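Local coordinates for hypothetical protein lpg0944 (Legionella pneumophila subsp. pneumophila str. Philadelphia 1, PDB 4RXV), which is of unknown function but, in this N-terminal portion, carries a RavJ peptidase domain of clan CA and is probably a papain-like cysteine peptidase, at residues 8-11 and 12-16. Numbering follows the deposited sequence.
Sequences QIQE and RLKQE
Glu11 and Lys14, three residues apart on helix 6-14, form a salt bridge in which Lys14 NZ lies 3.0 Å from Glu11 OE2. The ammonium reaches the carboxylate on its syn side, 24° out of plane. Both side chains set out beside their own backbone N and run alongside each other; the glutamate then folds at chi2 (-57°) and the lysine bends late, at chi3, which brings the charged ends together. A second ion pair, i to i+4, overlaps the first: Arg12 NH1 donates to Glu16 OE2 over 2.8 Å, almost straight at 168°. The acceptor lies at the guanidinium edge, in its plane, whereas the nitrogen approaches from above the plane of the carboxylate. That same OE2 also accepts from the backbone N of Tyr224, and Asn85 holds OE1, so both oxygens of this buried carboxylate are engaged. The backbone is held by i to i+4 bonds, from Arg12 N to Gln8 O through Gln15 N to Glu11 O, the shortest being Lys14 N to Gln10 O at 2.8 Å. Lys14 CG rests 3.3 Å from that same Gln10 O, and its CD passes Gln10 CG at an angle. Ile9 CG2 meets Leu13 CD1 at 4.1 Å, the two side chains pointing the same way and packing on Leu113 and Ser109 of helix 105-114, which Arg12 and Glu16 also touch. Glu16 OE2, gripped by Arg12 NH1 and Tyr224 N, would be expected to favour the ionised carboxylate, and ties the residues following helix 6-14 to the chain's C-terminal segment.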
# COMPACT_ATOMS: atom_id res chain seq x y z
N GLN A 8 16.30 3.52 2.62
CA GLN A 8 15.74 4.85 2.39
C GLN A 8 14.31 4.77 1.84
O GLN A 8 13.51 5.63 2.13
CB GLN A 8 16.61 5.70 1.46
CG GLN A 8 17.74 6.46 2.19
CD GLN A 8 18.67 5.55 2.93
OE1 GLN A 8 19.39 4.74 2.33
NE2 GLN A 8 18.67 5.66 4.25
N ILE A 9 14.02 3.74 1.05
CA ILE A 9 12.66 3.54 0.55
C ILE A 9 11.75 3.22 1.74
O ILE A 9 10.64 3.79 1.89
CB ILE A 9 12.60 2.43 -0.51
CG1 ILE A 9 13.48 2.80 -1.71
CG2 ILE A 9 11.15 2.20 -0.94
CD1 ILE A 9 13.59 1.71 -2.74
N GLN A 10 12.21 2.34 2.61
CA GLN A 10 11.43 1.99 3.79
C GLN A 10 11.21 3.20 4.68
O GLN A 10 10.11 3.41 5.20
CB GLN A 10 12.12 0.87 4.55
CG GLN A 10 11.39 0.39 5.78
CD GLN A 10 12.08 -0.79 6.39
OE1 GLN A 10 11.77 -1.95 6.10
NE2 GLN A 10 13.09 -0.51 7.17
N GLU A 11 12.24 4.03 4.85
CA GLU A 11 12.10 5.24 5.65
C GLU A 11 11.05 6.17 5.06
O GLU A 11 10.23 6.72 5.79
CB GLU A 11 13.44 5.94 5.80
CG GLU A 11 14.37 5.25 6.78
CD GLU A 11 13.76 5.08 8.19
OE1 GLU A 11 13.08 6.03 8.65
OE2 GLU A 11 13.95 3.99 8.82
N ARG A 12 11.04 6.34 3.73
CA ARG A 12 10.05 7.17 3.07
C ARG A 12 8.63 6.64 3.36
O ARG A 12 7.71 7.41 3.59
CB ARG A 12 10.29 7.23 1.57
CG ARG A 12 9.19 7.92 0.78
CD ARG A 12 9.06 9.40 1.14
NE ARG A 12 7.96 10.05 0.44
CZ ARG A 12 6.74 10.16 0.92
NH1 ARG A 12 6.41 9.63 2.08
NH2 ARG A 12 5.83 10.80 0.21
N LEU A 13 8.45 5.32 3.31
CA LEU A 13 7.14 4.73 3.58
C LEU A 13 6.78 4.85 5.06
O LEU A 13 5.60 5.05 5.38
CB LEU A 13 7.17 3.27 3.13
CG LEU A 13 7.29 3.07 1.62
CD1 LEU A 13 7.76 1.68 1.28
CD2 LEU A 13 5.95 3.37 0.91
N LYS A 14 7.75 4.75 5.96
CA LYS A 14 7.49 4.95 7.38
C LYS A 14 6.94 6.35 7.66
O LYS A 14 6.14 6.54 8.57
CB LYS A 14 8.75 4.65 8.21
CG LYS A 14 9.03 3.18 8.35
CD LYS A 14 10.39 2.87 8.91
CE LYS A 14 10.60 3.44 10.27
NZ LYS A 14 11.90 2.99 10.83
N GLN A 15 7.35 7.35 6.88
CA GLN A 15 6.87 8.71 7.06
C GLN A 15 5.36 8.80 6.90
O GLN A 15 4.77 9.76 7.38
CB GLN A 15 7.56 9.67 6.10
CG GLN A 15 9.03 9.87 6.40
CD GLN A 15 9.71 10.73 5.39
OE1 GLN A 15 10.41 10.24 4.52
NE2 GLN A 15 9.53 12.02 5.49
N GLU A 16 4.73 7.85 6.20
CA GLU A 16 3.31 7.89 5.99
C GLU A 16 2.50 7.46 7.20
O GLU A 16 1.29 7.65 7.22
CB GLU A 16 2.92 7.06 4.75
CG GLU A 16 3.52 7.63 3.49
CD GLU A 16 3.11 9.08 3.29
OE1 GLU A 16 1.92 9.34 3.09
OE2 GLU A 16 3.99 9.96 3.35